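Local coordinates for fucoxanthin chlorophyll a/c-binding protein Lhcq10 (Chaetoceros gracilis, PDB 6L4U) that probably harvests light as an antenna subunit, binding chlorophyll a, chlorophyll c1 and a fucoxanthin-type carotenoid and passing excitation energy on to the photosystem, at residues Z[69-72]-Z[73-77]. Residues are numbered along the deposited sequence; the frame is centred on the assembly and turned at random.
Sequences WGET and NSATI. With A86 ((3S,3'S,5R,5'R,6S,6'R,8'R)-3,5'-dihydroxy-8-oxo-6',7'-didehydro-5,5',6,6',7,8-hexahydro-5,6-epoxy-beta,beta-caroten-3'- yl acetate), chain B.
T72 stands at the N-cap position of helix 73-102 and lays its methyl against the first turn: CG2 lies 3.4 Å from the backbone N of A75 and 3.8 Å from A75 CB. The methyl gets there because OG1 is swung anti to the backbone N (chi1 -175°), leaving CG2 between N and the carbonyl carbon. Threonine is a common N-cap residue, yet here its side chain makes no capping bond. A75 points its single methyl back at the incoming chain, where E71 CB also meets it at 3.9 Å; a side chain this small lets both residues close in. N73 sets CB 3.7 Å from T72 C while its side chain leads away, and its carbonyl accepts a hydrogen bond from I77 N. T76 brings its methyl CG2 to 3.2 Å from T72 O, and its OG1 is satisfied by T66 O; E71 OE1 has a long, weak ion pair with R160. Upstream, a carotenoid end ring lies over one face of the W69 indole, offset toward the rim, with NE1 3.4 Å from A86 C14; W69 also touches a chlorophyll c1. Aliphatic carbons of T72, E71 and A75 thus line this helix start alongside its backbone hydrogen bond, while the preceding loop offers pigments an aromatic surface.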
loop_
_atom_site.group_PDB
_atom_site.type_symbol
_atom_site.label_atom_id
_atom_site.label_comp_id
_atom_site.label_asym_id
_atom_site.label_seq_id
_atom_site.Cartn_x
_atom_site.Cartn_y
_atom_site.Cartn_z
ATOM N N TRP Z 69 83.982 22.164 -9.365
ATOM C CA TRP Z 69 82.603 22.612 -9.247
ATOM C C TRP Z 69 81.970 22.882 -10.603
ATOM O O TRP Z 69 81.023 23.666 -10.701
ATOM C CB TRP Z 69 82.528 23.854 -8.362
ATOM C CG TRP Z 69 82.588 23.529 -6.909
ATOM C CD1 TRP Z 69 83.699 23.484 -6.127
ATOM C CD2 TRP Z 69 81.485 23.193 -6.062
ATOM N NE1 TRP Z 69 83.360 23.145 -4.841
ATOM C CE2 TRP Z 69 82.004 22.962 -4.775
ATOM C CE3 TRP Z 69 80.108 23.070 -6.265
ATOM C CZ2 TRP Z 69 81.196 22.614 -3.696
ATOM C CZ3 TRP Z 69 79.308 22.724 -5.195
ATOM C CH2 TRP Z 69 79.854 22.498 -3.927
ATOM N N GLY Z 70 82.478 22.238 -11.651
ATOM C CA GLY Z 70 81.946 22.443 -12.983
ATOM C C GLY Z 70 82.250 23.801 -13.567
ATOM O O GLY Z 70 81.464 24.312 -14.369
ATOM N N GLU Z 71 83.367 24.410 -13.179
ATOM C CA GLU Z 71 83.686 25.733 -13.703
ATOM C C GLU Z 71 84.226 25.641 -15.131
ATOM O O GLU Z 71 83.550 26.029 -16.088
ATOM C CB GLU Z 71 84.730 26.390 -12.809
ATOM C CG GLU Z 71 84.494 26.738 -11.343
ATOM C CD GLU Z 71 83.527 27.868 -11.142
ATOM O OE1 GLU Z 71 83.905 28.982 -11.523
ATOM O OE2 GLU Z 71 82.633 27.771 -10.276
ATOM N N THR Z 72 85.437 25.094 -15.269
ATOM C CA THR Z 72 86.176 24.707 -16.473
ATOM C C THR Z 72 87.506 24.177 -15.955
ATOM O O THR Z 72 87.795 24.276 -14.761
ATOM C CB THR Z 72 86.413 25.838 -17.488
ATOM O OG1 THR Z 72 87.030 25.307 -18.667
ATOM C CG2 THR Z 72 87.288 26.923 -16.900
ATOM N N ASN Z 73 88.323 23.626 -16.855
ATOM C CA ASN Z 73 89.632 23.136 -16.429
ATOM C C ASN Z 73 90.576 24.279 -16.075
ATOM O O ASN Z 73 91.402 24.143 -15.165
ATOM C CB ASN Z 73 90.275 22.291 -17.524
ATOM C CG ASN Z 73 91.578 21.652 -17.077
ATOM O OD1 ASN Z 73 91.733 21.253 -15.923
ATOM N ND2 ASN Z 73 92.568 21.685 -17.958
ATOM N N SER Z 74 90.475 25.408 -16.779
ATOM C CA SER Z 74 91.403 26.511 -16.572
ATOM C C SER Z 74 91.105 27.316 -15.316
ATOM O O SER Z 74 91.976 28.057 -14.852
ATOM C CB SER Z 74 91.392 27.442 -17.785
ATOM O OG SER Z 74 92.011 26.827 -18.901
ATOM N N ALA Z 75 89.901 27.205 -14.762
ATOM C CA ALA Z 75 89.582 27.913 -13.530
ATOM C C ALA Z 75 89.959 27.114 -12.296
ATOM O O ALA Z 75 90.354 27.701 -11.282
ATOM C CB ALA Z 75 88.093 28.260 -13.482
ATOM N N THR Z 76 89.846 25.788 -12.359
ATOM C CA THR Z 76 90.269 24.955 -11.246
ATOM C C THR Z 76 91.773 24.764 -11.222
ATOM O O THR Z 76 92.319 24.388 -10.182
ATOM C CB THR Z 76 89.597 23.588 -11.309
ATOM O OG1 THR Z 76 90.174 22.818 -12.369
ATOM C CG2 THR Z 76 88.128 23.773 -11.592
ATOM N N ILE Z 77 92.452 25.009 -12.345
ATOM C CA ILE Z 77 93.907 24.972 -12.344
ATOM C C ILE Z 77 94.465 26.206 -11.631
ATOM O O ILE Z 77 95.632 26.207 -11.224
ATOM C CB ILE Z 77 94.474 24.883 -13.778
ATOM C CG1 ILE Z 77 95.834 24.201 -13.842
ATOM C CG2 ILE Z 77 94.657 26.210 -14.442
ATOM C CD1 ILE Z 77 95.948 23.234 -14.947
HETATM C C A86 B . 94.097 15.801 2.901
HETATM O O A86 B . 83.397 20.603 -0.565
HETATM C C1 A86 B . 94.096 16.704 4.169
HETATM C C10 A86 B . 86.142 20.919 0.328
HETATM C C11 A86 B . 85.613 20.030 -0.680
HETATM C C12 A86 B . 86.404 18.810 -1.051
HETATM C C13 A86 B . 84.292 20.358 -1.285
HETATM C C14 A86 B . 84.022 20.415 -2.936
HETATM C C15 A86 B . 83.915 18.996 -3.595
HETATM C C16 A86 B . 84.821 18.741 -4.786
HETATM C C17 A86 B . 84.182 19.063 -6.129
HETATM C C18 A86 B . 82.936 18.335 -6.318
HETATM C C19 A86 B . 81.898 18.722 -5.212
HETATM C C2 A86 B . 93.087 17.665 4.371
HETATM C C20 A86 B . 82.525 18.465 -3.747
HETATM C C21 A86 B . 81.427 19.111 -2.825
HETATM C C22 A86 B . 86.122 19.594 -4.693
HETATM C C23 A86 B . 85.265 17.291 -4.776
HETATM C C24 A86 B . 95.190 16.590 5.205
HETATM C C25 A86 B . 94.951 15.995 6.467
HETATM C C26 A86 B . 96.167 15.914 7.565
HETATM C C27 A86 B . 97.227 14.994 7.587
HETATM C C28 A86 B . 97.342 13.949 6.548
HETATM C C29 A86 B . 98.309 15.123 8.772
HETATM C C3 A86 B . 91.991 17.852 3.414
HETATM C C30 A86 B . 98.476 14.051 9.757
HETATM C C31 A86 B . 98.666 13.010 10.728
HETATM C C32 A86 B . 100.061 12.366 10.923
HETATM C C33 A86 B . 100.188 11.182 11.908
HETATM C C34 A86 B . 98.919 10.369 12.244
HETATM C C35 A86 B . 97.662 10.782 11.443
HETATM C C36 A86 B . 97.502 12.310 11.451
HETATM C C37 A86 B . 96.188 12.679 10.735
HETATM C C38 A86 B . 99.072 8.205 13.227
HETATM C C39 A86 B . 100.160 7.147 13.570
HETATM C C4 A86 B . 91.238 19.025 3.551
HETATM C C40 A86 B . 100.616 11.935 9.536
HETATM C C41 A86 B . 100.966 13.504 11.463
HETATM C C5 A86 B . 89.955 19.404 2.565
HETATM C C6 A86 B . 88.763 19.746 3.218
HETATM C C7 A86 B . 88.704 19.743 4.808
HETATM C C8 A86 B . 87.444 20.136 2.383
HETATM C C9 A86 B . 87.496 20.583 0.991
HETATM O O1 A86 B . 83.452 17.877 -2.750
HETATM O O2 A86 B . 82.400 18.664 -7.577
HETATM O O3 A86 B . 97.431 12.768 12.780
HETATM O O4 A86 B . 99.183 9.001 12.028
HETATM O O5 A86 B . 98.156 8.356 13.948
#